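Local coordinates for 3-keto-5-aminohexanoate cleavage enzyme (Ralstonia eutropha, PDB 3C6C), which probably cleaves 3-keto-5-aminohexanoate or a related beta-keto acid, as a metal-dependent enzyme built on a TIM beta/alpha-barrel, at residues A[108-113]-A[161-166]; A[127-132]-A[170-175]; A[188-193]-A[228-233]; A[209-214]-A[233-238]; A[215-220]-A[244-249]. All blocks are in the same frame, centred on the assembly; numbering follows the deposited sequence. Where two conformers were deposited one is given.

In the fold
The contacts form two groups. Contacts 1 and 2, centres 15 Å apart, touch through Asn164 and Arg132; contact 1 joins two strands of a small antiparallel sheet outside the barrel sheet, and contact 2 packs the short helix 129-132 on helix 166-179. Contacts 3, 4 and 5 gather round barrel strand 210-214. Contacts 3 and 4 share Asn233 and have centres 8 Å apart, while contact 5, its centre 14 Å from that of contact 3, lies in the loops where strands 210-214 and 240-244 end. The nickel ion bound by His66, His68 and Glu269 lies about 7 Å from the side chain of Tyr162 (contact 1) and about 9 Å from that of Phe188 (contact 3).

Contact 1: A[108-113]-A[161-166]; sequences AFLLPD and VYLNTT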
# COMPACT_ATOMS: atom_id res chain seq x y z
N ALA A 108 -8.19 -25.63 22.17
CA ALA A 108 -6.88 -24.99 22.01
C ALA A 108 -6.72 -23.90 23.05
O ALA A 108 -5.94 -22.97 22.91
CB ALA A 108 -6.72 -24.41 20.58
N PHE A 109 -7.53 -24.02 24.09
CA PHE A 109 -7.67 -22.97 25.11
C PHE A 109 -6.73 -23.17 26.30
O PHE A 109 -6.90 -24.05 27.12
CB PHE A 109 -9.14 -22.88 25.55
CG PHE A 109 -9.42 -21.87 26.63
CD1 PHE A 109 -9.45 -20.51 26.34
CD2 PHE A 109 -9.70 -22.29 27.93
CE1 PHE A 109 -9.71 -19.58 27.33
CE2 PHE A 109 -9.98 -21.36 28.93
CZ PHE A 109 -9.98 -20.01 28.63
N LEU A 110 -5.70 -22.32 26.34
CA LEU A 110 -4.62 -22.41 27.34
C LEU A 110 -4.60 -21.21 28.27
O LEU A 110 -4.60 -20.06 27.84
CB LEU A 110 -3.24 -22.54 26.65
CG LEU A 110 -2.01 -22.57 27.56
CD1 LEU A 110 -2.00 -23.86 28.41
CD2 LEU A 110 -0.73 -22.47 26.75
N LEU A 111 -4.57 -21.54 29.55
CA LEU A 111 -4.47 -20.54 30.63
C LEU A 111 -3.23 -20.84 31.47
O LEU A 111 -3.29 -21.63 32.41
CB LEU A 111 -5.71 -20.54 31.52
CG LEU A 111 -7.02 -20.01 30.94
CD1 LEU A 111 -8.19 -20.38 31.85
CD2 LEU A 111 -6.97 -18.50 30.67
N PRO A 112 -2.09 -20.25 31.10
CA PRO A 112 -0.88 -20.53 31.88
C PRO A 112 -1.02 -20.12 33.35
O PRO A 112 -1.56 -19.07 33.68
CB PRO A 112 0.19 -19.69 31.17
CG PRO A 112 -0.34 -19.47 29.79
CD PRO A 112 -1.82 -19.38 29.94
N ASP A 113 -0.53 -21.01 34.20
CA ASP A 113 -0.52 -20.78 35.66
C ASP A 113 0.42 -19.63 36.01
O ASP A 113 1.63 -19.68 35.73
CB ASP A 113 -0.14 -22.08 36.40
CG ASP A 113 -0.17 -21.95 37.92
OD1 ASP A 113 -0.19 -20.81 38.45
OD2 ASP A 113 -0.14 -23.01 38.59
N VAL A 161 -4.27 -17.72 25.99
CA VAL A 161 -3.43 -18.18 24.89
C VAL A 161 -4.14 -19.24 24.07
O VAL A 161 -4.66 -20.23 24.58
CB VAL A 161 -2.06 -18.75 25.37
CG1 VAL A 161 -1.32 -19.42 24.20
CG2 VAL A 161 -1.18 -17.65 25.99
N TYR A 162 -4.18 -18.99 22.76
CA TYR A 162 -4.64 -19.98 21.77
C TYR A 162 -3.45 -20.80 21.40
O TYR A 162 -2.48 -20.28 20.86
CB TYR A 162 -5.14 -19.36 20.44
CG TYR A 162 -6.64 -19.18 20.28
CD1 TYR A 162 -7.53 -19.97 20.99
CD2 TYR A 162 -7.14 -18.26 19.38
CE1 TYR A 162 -8.90 -19.81 20.84
CE2 TYR A 162 -8.50 -18.08 19.21
CZ TYR A 162 -9.38 -18.86 19.95
OH TYR A 162 -10.73 -18.70 19.80
N LEU A 163 -3.54 -22.09 21.69
CA LEU A 163 -2.43 -23.03 21.46
C LEU A 163 -2.74 -24.08 20.42
O LEU A 163 -3.40 -25.11 20.68
CB LEU A 163 -2.00 -23.69 22.78
CG LEU A 163 -0.76 -24.59 22.69
CD1 LEU A 163 0.48 -23.74 22.48
CD2 LEU A 163 -0.64 -25.48 23.94
N ASN A 164 -2.29 -23.76 19.22
CA ASN A 164 -2.38 -24.65 18.07
C ASN A 164 -1.02 -24.83 17.42
O ASN A 164 -0.62 -24.06 16.53
CB ASN A 164 -3.39 -24.09 17.06
CG ASN A 164 -4.80 -24.06 17.60
OD1 ASN A 164 -5.45 -25.09 17.76
ND2 ASN A 164 -5.27 -22.87 17.89
N THR A 165 -0.31 -25.85 17.88
CA THR A 165 1.05 -26.14 17.41
C THR A 165 0.98 -26.52 15.95
O THR A 165 -0.03 -27.03 15.49
CB THR A 165 1.72 -27.28 18.22
OG1 THR A 165 0.95 -28.47 18.04
CG2 THR A 165 1.78 -26.95 19.72
N THR A 166 2.04 -26.25 15.22
CA THR A 166 2.06 -26.57 13.79
C THR A 166 1.92 -28.09 13.62
O THR A 166 1.40 -28.60 12.62
CB THR A 166 3.33 -26.01 13.10
OG1 THR A 166 4.50 -26.48 13.78
CG2 THR A 166 3.31 -24.45 13.07
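Leu110 and Val161 lie side by side on one face of a small antiparallel sheet, where strand 108-113 pairs with strand 158-162. They point the same way, and Leu110 CD2 comes 4.0 Å from Val161 CG1. With its CG anti to the backbone N (chi1 177°), Leu110 also brings CD2 to Leu163 CD2 at 4.1 Å; these two leucines cross obliquely. Farther along, the ring of Pro112 reaches Val161 CG2 through its CG. The second subunit closes over this patch, its own Leu163 packing on Val161 and its Thr165 on Pro112.

Phe109 and Tyr162, a non-hydrogen-bonded pair, stand on the other face. Both rings meet Phe160, that of Tyr162 edge-to-face. Ala108 O lies in the plane of the Tyr162 ring, at the edge carrying CD1.

The backbones are tied at Leu110 and Val161 by reciprocal bonds, Leu110 N to Val161 O (2.9 Å) and Val161 N to Leu110 O (3.0 Å). Past this pair, Leu163 N donates almost straight to Ala108 O (2.8 Å, 175° at the hydrogen). On the far edge of strand 108-113, Ala108 and Phe109 together face Asp125, a classic beta bulge. The Asn164 amide, bonded through OD1 to Arg132 NH1 and through ND2 to Thr149 O, rests on the Ala108 methyl, with OD1 3.2 Å and ND2 3.4 Å from CB.

Contact 2: A[127-132]-A[170-175]; sequences VPVAER and RAMARR
Arg132 NE donates to Val127 O at 2.9 Å, with 154° at the hydrogen and the acceptor somewhat out of the guanidinium plane. The bond ties the extended arginine chain to a residue just ahead of its own short helix, 129-132, and the aliphatic part faces helix 166-179. There the chain crosses Met172, a selenomethionine, at about a right angle: Arg132 CB is 4.0 Å from Met172 CE, and Arg132 CD is 4.1 Å from SE.

Val129 straddles the same selenium, with CG1 and CG2 each 3.9 Å from Met172 SE. Bends at chi2 (-65°) and chi3 (-79°) of Met172 bring the selenium there, the two side chains sliding past each other in opposite directions. The same methyls also touch other residues of the helix, Val129 CG2 meeting Ala171 CB (3.9 Å) and Val129 CG1 meeting Arg175 CG (4.0 Å).

Arg175 takes part through its methylene CG, while its guanidinium makes salt bridges to Glu137 and Glu178. The two helices thus meet through carbon and selenium, with dispersion as the main attraction between them.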
# COMPACT_ATOMS: atom_id res chain seq x y z
N VAL A 127 -6.95 -30.13 24.12
CA VAL A 127 -7.23 -31.54 23.94
C VAL A 127 -6.68 -32.10 22.64
O VAL A 127 -6.41 -31.38 21.69
CB VAL A 127 -8.74 -31.85 24.08
CG1 VAL A 127 -9.24 -31.44 25.48
CG2 VAL A 127 -9.54 -31.15 23.04
N PRO A 128 -6.50 -33.42 22.61
CA PRO A 128 -5.87 -34.02 21.45
C PRO A 128 -6.71 -33.99 20.20
O PRO A 128 -7.94 -33.82 20.25
CB PRO A 128 -5.64 -35.48 21.90
CG PRO A 128 -5.65 -35.42 23.36
CD PRO A 128 -6.64 -34.37 23.73
N VAL A 129 -6.01 -34.19 19.09
CA VAL A 129 -6.63 -34.16 17.76
C VAL A 129 -7.85 -35.07 17.69
O VAL A 129 -8.92 -34.68 17.20
CB VAL A 129 -5.60 -34.55 16.66
CG1 VAL A 129 -6.30 -34.91 15.35
CG2 VAL A 129 -4.60 -33.40 16.47
N ALA A 130 -7.71 -36.27 18.22
CA ALA A 130 -8.76 -37.28 18.03
C ALA A 130 -10.06 -36.80 18.69
O ALA A 130 -11.17 -37.02 18.18
CB ALA A 130 -8.35 -38.62 18.63
N GLU A 131 -9.91 -36.12 19.81
CA GLU A 131 -11.10 -35.61 20.49
C GLU A 131 -11.61 -34.36 19.78
O GLU A 131 -12.81 -34.15 19.64
CB GLU A 131 -10.84 -35.31 21.96
CG GLU A 131 -12.16 -35.33 22.72
CD GLU A 131 -12.04 -34.89 24.16
OE1 GLU A 131 -10.92 -34.93 24.74
OE2 GLU A 131 -13.09 -34.50 24.70
N ARG A 132 -10.68 -33.55 19.32
CA ARG A 132 -11.06 -32.29 18.65
C ARG A 132 -11.94 -32.54 17.44
O ARG A 132 -12.79 -31.72 17.09
CB ARG A 132 -9.83 -31.50 18.21
CG ARG A 132 -9.12 -30.79 19.33
CD ARG A 132 -8.08 -29.90 18.72
NE ARG A 132 -7.04 -29.47 19.65
CZ ARG A 132 -6.20 -28.49 19.36
NH1 ARG A 132 -6.32 -27.88 18.17
NH2 ARG A 132 -5.25 -28.11 20.22
N ARG A 170 -1.01 -29.69 11.46
CA ARG A 170 -0.72 -30.63 10.37
C ARG A 170 -1.60 -31.88 10.50
O ARG A 170 -2.13 -32.40 9.52
CB ARG A 170 0.77 -31.01 10.32
CG ARG A 170 1.62 -29.93 9.77
CD ARG A 170 3.07 -30.25 9.95
NE ARG A 170 3.90 -29.37 9.13
CZ ARG A 170 4.74 -28.46 9.62
NH1 ARG A 170 4.91 -28.35 10.94
NH2 ARG A 170 5.42 -27.70 8.78
N ALA A 171 -1.73 -32.36 11.73
CA ALA A 171 -2.50 -33.59 12.00
C ALA A 171 -3.99 -33.37 11.72
O ALA A 171 -4.67 -34.24 11.12
CB ALA A 171 -2.28 -34.08 13.42
N MSE A 172 -4.47 -32.19 12.10
CA MSE A 172 -5.87 -31.76 11.89
C MSE A 172 -6.19 -31.69 10.41
O MSE A 172 -7.20 -32.19 9.93
CB MSE A 172 -6.13 -30.36 12.47
CG MSE A 172 -6.08 -30.26 14.00
SE MSE A 172 -7.50 -31.27 14.86
CE MSE A 172 -8.96 -30.03 14.61
N ALA A 173 -5.28 -31.04 9.70
CA ALA A 173 -5.43 -30.84 8.25
C ALA A 173 -5.56 -32.21 7.59
O ALA A 173 -6.43 -32.43 6.74
CB ALA A 173 -4.23 -30.07 7.66
N ARG A 174 -4.69 -33.12 8.01
CA ARG A 174 -4.71 -34.50 7.49
C ARG A 174 -6.03 -35.22 7.78
O ARG A 174 -6.60 -35.90 6.90
CB ARG A 174 -3.51 -35.32 7.97
CG ARG A 174 -3.38 -36.62 7.20
CD ARG A 174 -2.12 -37.41 7.57
NE ARG A 174 -0.86 -36.72 7.28
CZ ARG A 174 -0.18 -36.83 6.14
NH1 ARG A 174 -0.64 -37.60 5.16
NH2 ARG A 174 0.96 -36.17 5.97
N ARG A 175 -6.55 -35.04 9.00
CA ARG A 175 -7.82 -35.65 9.37
C ARG A 175 -8.96 -35.12 8.50
O ARG A 175 -9.84 -35.88 8.07
CB ARG A 175 -8.15 -35.48 10.87
CG ARG A 175 -7.38 -36.41 11.75
CD ARG A 175 -7.70 -37.89 11.39
NE ARG A 175 -9.03 -38.33 11.87
CZ ARG A 175 -9.85 -39.09 11.17
NH1 ARG A 175 -9.54 -39.50 9.95
NH2 ARG A 175 -11.01 -39.45 11.70

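Contact 3: A[188-193]-A[228-233]; sequences FSPGDI and MIYQRN
Two neighbouring outer helices of the barrel meet here, Pro190 at the start of helix 190-201 touching Tyr230 and Gln231 near the end of helix 225-232. The Gln231 chain, extended beyond CG, carries OE1 against the peptide linking Ser189 to Pro190, 3.2 Å from Ser189 C and 3.3 Å from Pro190 CD. Pro190 N has no hydrogen to offer, so the approach is probably dipolar, and the helix start nearby may make it favourable. Behind the amide, Ile193 crosses the glutamine stem and places CD1 3.6 Å from Gln231 CB.

The Pro190 and Tyr230 side chains cross at about a right angle. The proline CG lies in the plane of the Tyr230 ring, at the edge, while Pro190 CB is 3.5 Å from OH and 3.8 Å from CE2. That hydroxyl is bonded to Thr227 of the second subunit, whose own Tyr230 stacks on this ring.

Ser189 is the N-cap, its OG accepting from Asp192 N at 3.0 Å. Asp192 OD2 in turn takes Phe188 N (2.8 Å) on its anti side, fixing the turn out of strand 182-187. Such strand-to-helix turns, with the following helices packed alongside one another, are the repeating pattern of a beta/alpha-barrel.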
# COMPACT_ATOMS: atom_id res chain seq x y z
N PHE A 188 -4.87 -14.65 11.56
CA PHE A 188 -4.85 -13.45 12.41
C PHE A 188 -3.67 -12.55 12.14
O PHE A 188 -3.50 -11.51 12.78
CB PHE A 188 -4.85 -13.85 13.89
CG PHE A 188 -6.10 -14.56 14.34
CD1 PHE A 188 -6.31 -15.90 14.03
CD2 PHE A 188 -7.04 -13.92 15.12
CE1 PHE A 188 -7.43 -16.56 14.46
CE2 PHE A 188 -8.18 -14.58 15.56
CZ PHE A 188 -8.36 -15.90 15.23
N SER A 189 -2.84 -12.97 11.19
CA SER A 189 -1.55 -12.32 10.90
C SER A 189 -0.98 -12.76 9.57
O SER A 189 -1.43 -13.74 9.03
CB SER A 189 -0.53 -12.69 11.97
OG SER A 189 -0.17 -14.06 11.85
N PRO A 190 0.03 -12.07 9.07
CA PRO A 190 0.66 -12.53 7.81
C PRO A 190 1.39 -13.87 8.02
O PRO A 190 1.42 -14.72 7.15
CB PRO A 190 1.63 -11.40 7.48
CG PRO A 190 1.83 -10.68 8.74
CD PRO A 190 0.52 -10.73 9.45
N GLY A 191 1.96 -14.00 9.20
CA GLY A 191 2.67 -15.22 9.58
C GLY A 191 1.77 -16.43 9.50
O GLY A 191 2.17 -17.49 9.05
N ASP A 192 0.54 -16.24 9.93
CA ASP A 192 -0.46 -17.30 9.87
C ASP A 192 -0.74 -17.71 8.42
O ASP A 192 -0.90 -18.89 8.11
CB ASP A 192 -1.80 -16.86 10.52
CG ASP A 192 -1.74 -16.71 12.05
OD1 ASP A 192 -0.72 -17.03 12.72
OD2 ASP A 192 -2.78 -16.23 12.59
N ILE A 193 -0.81 -16.71 7.55
CA ILE A 193 -1.03 -16.94 6.10
C ILE A 193 0.14 -17.77 5.53
O ILE A 193 -0.06 -18.69 4.74
CB ILE A 193 -1.24 -15.64 5.30
CG1 ILE A 193 -2.55 -14.98 5.78
CG2 ILE A 193 -1.25 -15.93 3.80
CD1 ILE A 193 -2.75 -13.53 5.29
N MSE A 228 -6.32 -5.45 5.16
CA MSE A 228 -6.97 -6.38 4.24
C MSE A 228 -6.21 -6.49 2.92
O MSE A 228 -5.96 -7.58 2.42
CB MSE A 228 -8.44 -5.99 3.97
CG MSE A 228 -9.20 -7.18 3.39
SE MSE A 228 -11.03 -6.80 3.03
CE MSE A 228 -11.63 -6.38 4.78
N ILE A 229 -5.77 -5.35 2.38
CA ILE A 229 -5.03 -5.32 1.10
C ILE A 229 -3.69 -6.05 1.22
O ILE A 229 -3.29 -6.86 0.38
CB ILE A 229 -4.76 -3.86 0.60
CG1 ILE A 229 -6.07 -3.24 0.11
CG2 ILE A 229 -3.71 -3.84 -0.52
CD1 ILE A 229 -5.98 -1.74 -0.17
N TYR A 230 -3.02 -5.74 2.32
CA TYR A 230 -1.68 -6.29 2.60
C TYR A 230 -1.73 -7.81 2.73
O TYR A 230 -0.98 -8.55 2.07
CB TYR A 230 -1.05 -5.66 3.86
CG TYR A 230 0.09 -6.48 4.40
CD1 TYR A 230 1.29 -6.57 3.71
CD2 TYR A 230 -0.03 -7.17 5.59
CE1 TYR A 230 2.35 -7.34 4.20
CE2 TYR A 230 1.00 -7.91 6.10
CZ TYR A 230 2.20 -8.01 5.40
OH TYR A 230 3.21 -8.75 5.91
N GLN A 231 -2.67 -8.27 3.54
CA GLN A 231 -2.81 -9.69 3.79
C GLN A 231 -3.33 -10.41 2.54
O GLN A 231 -2.94 -11.53 2.25
CB GLN A 231 -3.61 -10.01 5.06
CG GLN A 231 -2.85 -9.62 6.30
CD GLN A 231 -3.41 -10.09 7.63
OE1 GLN A 231 -2.67 -10.21 8.61
NE2 GLN A 231 -4.73 -10.31 7.71
N ARG A 232 -4.21 -9.75 1.79
CA ARG A 232 -4.77 -10.37 0.60
C ARG A 232 -3.65 -10.74 -0.36
O ARG A 232 -3.66 -11.79 -1.00
CB ARG A 232 -5.75 -9.44 -0.13
CG ARG A 232 -6.35 -10.06 -1.41
CD ARG A 232 -7.04 -9.03 -2.25
NE ARG A 232 -6.11 -8.02 -2.72
CZ ARG A 232 -6.41 -7.06 -3.59
NH1 ARG A 232 -7.63 -6.99 -4.10
NH2 ARG A 232 -5.49 -6.17 -3.95
N ASN A 233 -2.67 -9.86 -0.44
CA ASN A 233 -1.61 -10.02 -1.44
C ASN A 233 -0.67 -11.19 -1.10
O ASN A 233 0.11 -11.62 -1.95
CB ASN A 233 -0.87 -8.68 -1.67
CG ASN A 233 -1.79 -7.60 -2.30
OD1 ASN A 233 -2.88 -7.88 -2.80
ND2 ASN A 233 -1.33 -6.36 -2.26

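Contact 4: A[209-214]-A[233-238]; sequences PLFQMV and NLIPAN
Strand 210-214 and the loop 233-238 run in roughly opposite directions, 151° apart, with the CA atoms of Phe211 and Ile235 7.7 Å from each other, so that side chains rather than peptides bridge them. Pro209, Phe211 and Met213 all project toward the loop.

Phe211 and Ile235 carry most of the contact. They slide past one another in opposite directions: Phe211 CB meets Ile235 CD1 at 4.0 Å, and CD1 of the ring meets Ile235 CG2 at the same distance. The outer end of the ring reaches the proline that follows, CE1 lying 3.7 Å from Pro236 CD, the two side chains crossing at about a right angle. Met213, a selenomethionine extended beyond CG, brings CE to within 4.1 Å of Ile235 CD1. At the other end Pro209 CD sits 3.8 Å from Asn238 O and 3.9 Å from Asn238 ND2.

Ile200 of helix 190-201 packs on Pro209 and Phe211 as well. The loop thus helps cover the outward face of this barrel strand, mainly by apolar contact, while polar atoms enter at the Asn238 end.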
# COMPACT_ATOMS: atom_id res chain seq x y z
N PRO A 209 -8.02 -23.96 -1.91
CA PRO A 209 -7.79 -23.56 -0.53
C PRO A 209 -8.70 -22.41 -0.11
O PRO A 209 -8.98 -21.52 -0.90
CB PRO A 209 -6.34 -23.07 -0.52
CG PRO A 209 -5.79 -23.44 -1.84
CD PRO A 209 -6.93 -23.50 -2.78
N LEU A 210 -9.10 -22.47 1.15
CA LEU A 210 -9.97 -21.44 1.77
C LEU A 210 -9.27 -20.76 2.92
O LEU A 210 -8.93 -21.38 3.93
CB LEU A 210 -11.25 -22.08 2.35
CG LEU A 210 -12.11 -22.96 1.48
CD1 LEU A 210 -13.36 -23.36 2.27
CD2 LEU A 210 -12.46 -22.26 0.15
N PHE A 211 -9.12 -19.45 2.78
CA PHE A 211 -8.51 -18.60 3.80
C PHE A 211 -9.55 -17.56 4.27
O PHE A 211 -10.30 -16.99 3.47
CB PHE A 211 -7.31 -17.82 3.29
CG PHE A 211 -6.06 -18.64 3.05
CD1 PHE A 211 -5.94 -19.39 1.90
CD2 PHE A 211 -4.99 -18.59 3.92
CE1 PHE A 211 -4.80 -20.10 1.65
CE2 PHE A 211 -3.82 -19.31 3.68
CZ PHE A 211 -3.74 -20.06 2.54
N GLN A 212 -9.55 -17.31 5.56
CA GLN A 212 -10.32 -16.19 6.11
C GLN A 212 -9.54 -15.39 7.12
O GLN A 212 -9.03 -15.90 8.11
CB GLN A 212 -11.62 -16.65 6.74
CG GLN A 212 -12.42 -15.55 7.41
CD GLN A 212 -13.87 -15.93 7.62
OE1 GLN A 212 -14.76 -15.38 6.96
NE2 GLN A 212 -14.12 -16.87 8.53
N MSE A 213 -9.52 -14.09 6.88
CA MSE A 213 -8.92 -13.14 7.83
C MSE A 213 -9.91 -12.74 8.91
O MSE A 213 -10.99 -12.20 8.63
CB MSE A 213 -8.50 -11.83 7.14
CG MSE A 213 -7.74 -11.97 5.88
SE MSE A 213 -7.49 -10.18 5.17
CE MSE A 213 -7.04 -10.74 3.56
N VAL A 214 -9.53 -13.05 10.14
CA VAL A 214 -10.16 -12.55 11.35
C VAL A 214 -9.56 -11.20 11.69
O VAL A 214 -8.36 -11.09 11.98
CB VAL A 214 -9.98 -13.54 12.55
CG1 VAL A 214 -10.77 -13.04 13.79
CG2 VAL A 214 -10.43 -14.97 12.15
N ASN A 233 -2.67 -9.86 -0.44
CA ASN A 233 -1.61 -10.02 -1.44
C ASN A 233 -0.67 -11.19 -1.10
O ASN A 233 0.11 -11.62 -1.95
CB ASN A 233 -0.87 -8.68 -1.67
CG ASN A 233 -1.79 -7.60 -2.30
OD1 ASN A 233 -2.88 -7.88 -2.80
ND2 ASN A 233 -1.33 -6.36 -2.26
N LEU A 234 -0.78 -11.70 0.13
CA LEU A 234 0.00 -12.88 0.58
C LEU A 234 -0.72 -14.19 0.30
O LEU A 234 -0.13 -15.28 0.37
CB LEU A 234 0.28 -12.83 2.07
CG LEU A 234 1.14 -11.65 2.57
CD1 LEU A 234 1.23 -11.68 4.11
CD2 LEU A 234 2.52 -11.68 1.93
N ILE A 235 -2.00 -14.08 0.03
CA ILE A 235 -2.85 -15.28 -0.19
C ILE A 235 -2.65 -15.85 -1.61
O ILE A 235 -2.57 -15.09 -2.59
CB ILE A 235 -4.33 -15.00 0.15
CG1 ILE A 235 -4.44 -14.87 1.67
CG2 ILE A 235 -5.22 -16.16 -0.31
CD1 ILE A 235 -5.76 -14.36 2.16
N PRO A 236 -2.52 -17.18 -1.73
CA PRO A 236 -2.32 -17.73 -3.09
C PRO A 236 -3.40 -17.36 -4.09
O PRO A 236 -4.57 -17.26 -3.77
CB PRO A 236 -2.27 -19.26 -2.86
CG PRO A 236 -2.02 -19.44 -1.43
CD PRO A 236 -2.57 -18.24 -0.72
N ALA A 237 -2.97 -17.15 -5.32
CA ALA A 237 -3.88 -16.70 -6.38
C ALA A 237 -5.04 -17.65 -6.65
O ALA A 237 -6.13 -17.23 -7.05
CB ALA A 237 -3.12 -16.43 -7.66
N ASN A 238 -4.82 -18.92 -6.39
CA ASN A 238 -5.83 -19.96 -6.69
C ASN A 238 -6.80 -20.21 -5.54
O ASN A 238 -7.69 -21.08 -5.59
CB ASN A 238 -5.16 -21.29 -7.08
CG ASN A 238 -4.52 -22.00 -5.90
OD1 ASN A 238 -3.95 -21.38 -5.02
ND2 ASN A 238 -4.62 -23.33 -5.88

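Contact 5: A[215-220]-A[244-249]; sequences LGVLWG and FGIGRD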
# COMPACT_ATOMS: atom_id res chain seq x y z
N LEU A 215 -10.38 -10.15 11.61
CA LEU A 215 -9.89 -8.78 11.83
C LEU A 215 -10.48 -8.11 13.06
O LEU A 215 -11.65 -8.17 13.33
CB LEU A 215 -10.15 -7.90 10.59
CG LEU A 215 -9.57 -8.38 9.25
CD1 LEU A 215 -10.09 -7.54 8.10
CD2 LEU A 215 -8.02 -8.38 9.29
N GLY A 216 -9.60 -7.47 13.80
CA GLY A 216 -9.95 -6.70 14.98
C GLY A 216 -10.03 -7.46 16.28
O GLY A 216 -10.52 -6.94 17.29
N VAL A 217 -9.59 -8.71 16.27
CA VAL A 217 -9.47 -9.47 17.51
C VAL A 217 -8.12 -9.13 18.14
O VAL A 217 -7.11 -8.96 17.44
CB VAL A 217 -9.64 -10.96 17.28
CG1 VAL A 217 -9.27 -11.77 18.54
CG2 VAL A 217 -11.06 -11.24 16.83
N LEU A 218 -8.11 -8.94 19.45
CA LEU A 218 -6.84 -8.67 20.16
C LEU A 218 -6.19 -10.04 20.50
O LEU A 218 -6.89 -10.94 20.99
CB LEU A 218 -7.09 -7.85 21.42
CG LEU A 218 -7.81 -6.50 21.21
CD1 LEU A 218 -7.98 -5.81 22.55
CD2 LEU A 218 -7.06 -5.58 20.25
N TRP A 219 -4.90 -10.26 20.25
CA TRP A 219 -3.92 -9.29 19.76
C TRP A 219 -3.47 -9.71 18.36
O TRP A 219 -2.30 -10.05 18.13
CB TRP A 219 -2.72 -9.21 20.73
CG TRP A 219 -3.17 -8.68 22.08
CD1 TRP A 219 -3.43 -9.41 23.21
CD2 TRP A 219 -3.50 -7.34 22.38
NE1 TRP A 219 -3.89 -8.58 24.21
CE2 TRP A 219 -3.94 -7.30 23.72
CE3 TRP A 219 -3.46 -6.15 21.64
CZ2 TRP A 219 -4.33 -6.12 24.34
CZ3 TRP A 219 -3.85 -4.98 22.26
CH2 TRP A 219 -4.28 -4.98 23.59
N GLY A 220 -4.45 -9.71 17.47
CA GLY A 220 -4.28 -9.92 16.03
C GLY A 220 -4.35 -8.71 15.12
O GLY A 220 -4.33 -7.56 15.57
N PHE A 244 -13.56 -10.76 7.80
CA PHE A 244 -14.68 -10.22 8.58
C PHE A 244 -14.22 -9.42 9.78
O PHE A 244 -13.09 -9.52 10.22
CB PHE A 244 -15.62 -11.35 8.98
CG PHE A 244 -15.12 -12.21 10.09
CD1 PHE A 244 -14.36 -13.33 9.84
CD2 PHE A 244 -15.42 -11.91 11.42
CE1 PHE A 244 -13.93 -14.12 10.85
CE2 PHE A 244 -14.97 -12.70 12.46
CZ PHE A 244 -14.23 -13.82 12.18
N GLY A 245 -15.12 -8.58 10.26
CA GLY A 245 -14.93 -7.83 11.46
C GLY A 245 -16.01 -8.05 12.51
O GLY A 245 -17.06 -8.68 12.31
N ILE A 246 -15.72 -7.48 13.65
CA ILE A 246 -16.51 -7.64 14.86
C ILE A 246 -17.23 -6.33 15.21
O ILE A 246 -16.70 -5.24 14.97
CB ILE A 246 -15.57 -8.03 16.04
CG1 ILE A 246 -14.75 -9.29 15.70
CG2 ILE A 246 -16.35 -8.21 17.33
CD1 ILE A 246 -15.59 -10.50 15.41
N GLY A 247 -18.42 -6.47 15.77
CA GLY A 247 -19.20 -5.32 16.21
C GLY A 247 -19.43 -4.29 15.13
O GLY A 247 -19.92 -4.60 14.05
N ARG A 248 -19.03 -3.06 15.43
CA ARG A 248 -19.25 -1.94 14.51
C ARG A 248 -18.44 -2.06 13.24
O ARG A 248 -18.72 -1.38 12.23
CB ARG A 248 -18.99 -0.59 15.18
CG ARG A 248 -20.11 -0.22 16.15
N ASP A 249 -17.44 -2.94 13.27
CA ASP A 249 -16.65 -3.21 12.07
C ASP A 249 -17.19 -4.31 11.15
O ASP A 249 -16.66 -4.52 10.08
CB ASP A 249 -15.20 -3.53 12.43
CG ASP A 249 -14.47 -2.30 12.93
OD1 ASP A 249 -14.67 -1.21 12.38
OD2 ASP A 249 -13.72 -2.43 13.89
O HOH W 1 -13.31 -6.05 13.87
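The Phe244 side chain leaves its backbone away from Leu215, and its ring makes a cation-pi contact with Arg265 and touches Gln212 and Val214. In the other loop, Trp219 has Leu218 CB 3.7 Å above one face, over its centre, and Phe195 of the second subunit meets it edge-to-face; at the rim, NE1 is bonded to Glu159 OE1. A cis peptide precedes this tryptophan.

The Phe244 carbonyl is what Leu215 uses: Leu215 N donates to Phe244 O at 3.1 Å, nearly along the C=O axis, and Leu215 CB lies 3.4 Å from the same oxygen. This bond lies where parallel strands 210-214 and 240-244 lead into their loops, at the C-terminal rim of the TIM barrel, the rim on which active sites of this fold lie. An acetate, probably from the crystallisation liquor, and a di(hydroxyethyl)ether each lie about 3 Å from the Ile246 side chain, between nearest atoms.

One step farther a water replaces the direct bond, donating to Leu215 O (2.7 Å) and accepting from Ile246 N (2.8 Å). Beyond it, Val217 CG2 approaches Ile246 CG1 at 4.3 Å.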